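Local coordinates for protein 6-phosphogluconate dehydrogenase, NAD-binding (Geobacter metallireducens, PDB 3PEF) that probably reduces succinic semialdehyde to gamma-hydroxybutyrate with an NADP(H) cofactor, as a member of the beta-hydroxyacid dehydrogenase family, at residues G180-A183 and C184-G188; A198-A201 and I202-V205. The protein carries 2 engineered substitutions. One frame throughout, in Å; residues are numbered along the deposited sequence.

Both contacts are short runs of about two helical turns held by the same i to i+4 backbone bonding, yet their side chains reflect different places in the fold. Contact 1 lies in the middle of helix 166-194, fully buried, and its chemistry is that of sulfur and aromatic carbon. Contact 2 opens the next helix, 199-208, at a partly exposed edge, where two aspartates reach outside the contact for salt bridges, Asp200 within the chain and Asp204 to the second subunit, while Ile202 and Val205 are buried, partly by that subunit. The two helices pack against each other where Phe185 CZ lies 4.1 Å from Leu203 CD1. Contact 1 also reaches the second subunit, through the carboxylate of Glu187.

Contact 1 of 2, residues G180-A183 and C184-G188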
loop_
_atom_site.group_PDB
_atom_site.type_symbol
_atom_site.label_atom_id
_atom_site.label_comp_id
_atom_site.label_asym_id
_atom_site.label_seq_id
_atom_site.Cartn_x
_atom_site.Cartn_y
_atom_site.Cartn_z
ATOM N N GLY A 180 -8.190 -4.324 -8.890
ATOM C CA GLY A 180 -8.314 -4.009 -7.479
ATOM C C GLY A 180 -9.469 -4.758 -6.848
ATOM O O GLY A 180 -9.347 -5.296 -5.738
ATOM N N MET A 181 -10.607 -4.819 -7.538
ATOM C CA MET A 181 -11.729 -5.521 -6.923
ATOM C C MET A 181 -11.498 -7.028 -6.785
ATOM O O MET A 181 -11.902 -7.610 -5.786
ATOM C CB MET A 181 -13.113 -5.123 -7.485
ATOM C CG MET A 181 -13.464 -5.557 -8.869
ATOM S SD MET A 181 -14.923 -4.609 -9.452
ATOM C CE MET A 181 -16.275 -5.604 -8.814
ATOM N N MET A 182 -10.797 -7.648 -7.737
ATOM C CA MET A 182 -10.400 -9.052 -7.569
ATOM C C MET A 182 -9.491 -9.221 -6.337
ATOM O O MET A 182 -9.687 -10.126 -5.503
ATOM C CB MET A 182 -9.723 -9.597 -8.838
ATOM C CG MET A 182 -9.266 -11.067 -8.739
ATOM S SD MET A 182 -10.622 -12.242 -8.453
ATOM C CE MET A 182 -11.469 -12.127 -10.025
ATOM N N ALA A 183 -8.510 -8.337 -6.209
ATOM C CA ALA A 183 -7.597 -8.389 -5.071
ATOM C C ALA A 183 -8.368 -8.264 -3.750
ATOM O O ALA A 183 -8.130 -9.020 -2.804
ATOM C CB ALA A 183 -6.538 -7.299 -5.182
ATOM N N CYS A 184 -9.307 -7.325 -3.696
ATOM C CA CYS A 184 -10.069 -7.111 -2.475
ATOM C C CYS A 184 -10.970 -8.306 -2.178
ATOM O O CYS A 184 -11.064 -8.747 -1.043
ATOM C CB CYS A 184 -10.902 -5.830 -2.583
ATOM S SG CYS A 184 -9.867 -4.358 -2.567
ATOM N N PHE A 185 -11.632 -8.810 -3.218
ATOM C CA PHE A 185 -12.551 -9.934 -3.118
ATOM C C PHE A 185 -11.816 -11.144 -2.531
ATOM O O PHE A 185 -12.305 -11.796 -1.613
ATOM C CB PHE A 185 -13.083 -10.232 -4.528
ATOM C CG PHE A 185 -14.040 -11.407 -4.623
ATOM C CD1 PHE A 185 -15.209 -11.446 -3.873
ATOM C CD2 PHE A 185 -13.797 -12.435 -5.533
ATOM C CE1 PHE A 185 -16.107 -12.507 -3.997
ATOM C CE2 PHE A 185 -14.686 -13.519 -5.665
ATOM C CZ PHE A 185 -15.840 -13.555 -4.896
ATOM N N CYS A 186 -10.624 -11.419 -3.052
ATOM C CA CYS A 186 -9.828 -12.541 -2.580
ATOM C C CYS A 186 -9.352 -12.357 -1.137
ATOM O O CYS A 186 -9.379 -13.298 -0.358
ATOM C CB CYS A 186 -8.650 -12.799 -3.521
ATOM S SG CYS A 186 -9.170 -13.409 -5.151
ATOM N N GLU A 187 -8.924 -11.147 -0.782
ATOM C CA GLU A 187 -8.578 -10.865 0.598
ATOM C C GLU A 187 -9.766 -11.173 1.507
ATOM O O GLU A 187 -9.588 -11.689 2.594
ATOM C CB GLU A 187 -8.105 -9.413 0.774
ATOM C CG GLU A 187 -6.660 -9.216 0.398
ATOM C CD GLU A 187 -6.138 -7.817 0.676
ATOM O OE1 GLU A 187 -6.847 -7.009 1.327
ATOM O OE2 GLU A 187 -4.997 -7.530 0.237
ATOM N N GLY A 188 -10.978 -10.862 1.054
ATOM C CA GLY A 188 -12.170 -11.126 1.845
ATOM C C GLY A 188 -12.502 -12.605 2.014
ATOM O O GLY A 188 -12.827 -13.070 3.106
#
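Met182 and Cys186, one helical turn apart, bring their sulfurs together, SD lying 3.8 Å from SG. CG of Met182 stands opposite the backbone N (chi1 180°), and bends at chi2 and chi3 then fold the thioether along the helix. The same SD meets the rim of the Phe185 ring, close to the ring plane, at 4.3 Å from CD2. One sulfur thus touches the residues three and four positions ahead. Beneath these side chains the backbone is regular: Phe185 N donates to Met181 O at 2.8 Å and Cys186 N to Met182 O at 2.9 Å, while Glu187 N reaches Ala183 O at 3.0 Å.

Farther out, Phe216 of helix 214-224 stacks on Phe185, Phe278 touches Met182 and Phe282 touches Cys186. The buried carboxylate of Glu187 is gripped twice by the second subunit, OE1 by Ser258 OG and OE2 by the backbone N of Ala257; since these lie in the first turn of a helix, its dipole would probably steady the negative charge. The whole is a mid-helix segment of the long helix that, in beta-hydroxyacid dehydrogenases, runs from the Rossmann domain into the all-helical C-terminal domain.

Contact 2 of 2, residues A198-A201 and I202-V205; sequences ATDA and ILDV
Ile202 meets Ala198 through both backbone and side chain. Its N donates to Ala198 O at 3.2 Å, lying in the carbonyl plane, and the side chain follows the same oxygen: CG1, set beside the backbone N (chi1 -60°), passes 3.6 Å from Ala198 O. Ala198 occupies the N-cap position, and as its methyl can accept nothing, it serves the helix start through its carbonyl. Ala201 plays the matching role three residues on, its O taking the N-H of Val205 at 3.0 Å while CG2 of Val205 rests 3.4 Å from that oxygen. Ile202 and Ala201 have the most surface covered by the contact.

Leu203 is the third element. Its N binds Thr199 O at 2.9 Å in a nearly straight bond, with an N-H...O angle of 167°. The first torsion, -107°, is well off a staggered value and turns the branch back over that carbonyl, with CD2 3.9 Å from Thr199 O. CD2 also lies beside the carboxylate of Asp200, whose OD1 is salt-bridged to Arg224. An alanine at Leu203 would keep the backbone bond but is likely to open a gap beside Leu189 and Arg224 and strip the apolar cover from that ion pair.

Helix 199-208 packs on two neighbours of its own chain: Ile202 and Leu203 lie on Leu189 and Thr199 on Glu193 of helix 166-194, and Thr199 and Leu203 on Arg224 of helix 214-224. Toward the second subunit, Ala201 and Ile202 pack on its Met170, Val205 meets its Leu136 in strand 133-139, and Asp204 is salt-bridged to its Lys157 in strand 157-160.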
loop_
_atom_site.group_PDB
_atom_site.type_symbol
_atom_site.label_atom_id
_atom_site.label_comp_id
_atom_site.label_asym_id
_atom_site.label_seq_id
_atom_site.Cartn_x
_atom_site.Cartn_y
_atom_site.Cartn_z
ATOM N N ALA A 198 -17.706 -20.424 6.380
ATOM C CA ALA A 198 -17.776 -21.206 5.138
ATOM C C ALA A 198 -17.823 -20.289 3.900
ATOM O O ALA A 198 -18.549 -19.290 3.886
ATOM C CB ALA A 198 -18.985 -22.123 5.161
ATOM N N THR A 199 -17.062 -20.624 2.861
ATOM C CA THR A 199 -16.982 -19.738 1.698
ATOM C C THR A 199 -18.328 -19.600 0.959
ATOM O O THR A 199 -18.653 -18.533 0.439
ATOM C CB THR A 199 -15.841 -20.130 0.723
ATOM O OG1 THR A 199 -16.193 -21.315 0.013
ATOM C CG2 THR A 199 -14.557 -20.379 1.480
ATOM N N ASP A 200 -19.117 -20.667 0.929
ATOM C CA ASP A 200 -20.460 -20.590 0.343
ATOM C C ASP A 200 -21.365 -19.575 1.055
ATOM O O ASP A 200 -22.183 -18.915 0.422
ATOM C CB ASP A 200 -21.129 -21.969 0.327
ATOM C CG ASP A 200 -20.783 -22.772 -0.913
ATOM O OD1 ASP A 200 -20.278 -22.182 -1.898
ATOM O OD2 ASP A 200 -21.022 -23.996 -0.904
ATOM N N ALA A 201 -21.220 -19.453 2.369
ATOM C CA ALA A 201 -22.010 -18.489 3.123
ATOM C C ALA A 201 -21.588 -17.063 2.749
ATOM O O ALA A 201 -22.422 -16.183 2.532
ATOM C CB ALA A 201 -21.832 -18.731 4.615
ATOM N N ILE A 202 -20.280 -16.844 2.663
ATOM C CA ILE A 202 -19.766 -15.544 2.250
ATOM C C ILE A 202 -20.242 -15.159 0.858
ATOM O O ILE A 202 -20.687 -14.029 0.642
ATOM C CB ILE A 202 -18.238 -15.514 2.294
ATOM C CG1 ILE A 202 -17.770 -15.784 3.730
ATOM C CG2 ILE A 202 -17.717 -14.166 1.757
ATOM C CD1 ILE A 202 -16.323 -16.121 3.851
ATOM N N LEU A 203 -20.145 -16.106 -0.073
ATOM C CA LEU A 203 -20.585 -15.925 -1.459
ATOM C C LEU A 203 -22.064 -15.559 -1.527
ATOM O O LEU A 203 -22.477 -14.650 -2.263
ATOM C CB LEU A 203 -20.347 -17.217 -2.244
ATOM C CG LEU A 203 -19.206 -17.271 -3.268
ATOM C CD1 LEU A 203 -18.086 -16.318 -2.930
ATOM C CD2 LEU A 203 -18.686 -18.705 -3.457
ATOM N N ASP A 204 -22.859 -16.285 -0.747
ATOM C CA ASP A 204 -24.303 -16.094 -0.702
ATOM C C ASP A 204 -24.714 -14.727 -0.126
ATOM O O ASP A 204 -25.666 -14.117 -0.607
ATOM C CB ASP A 204 -24.934 -17.224 0.109
ATOM C CG ASP A 204 -26.443 -17.119 0.180
ATOM O OD1 ASP A 204 -26.972 -16.910 1.294
ATOM O OD2 ASP A 204 -27.098 -17.242 -0.879
ATOM N N VAL A 205 -24.005 -14.250 0.896
ATOM C CA VAL A 205 -24.272 -12.920 1.458
ATOM C C VAL A 205 -23.856 -11.806 0.495
ATOM O O VAL A 205 -24.565 -10.810 0.338
ATOM C CB VAL A 205 -23.557 -12.701 2.835
ATOM C CG1 VAL A 205 -23.678 -11.258 3.278
ATOM C CG2 VAL A 205 -24.134 -13.605 3.892
#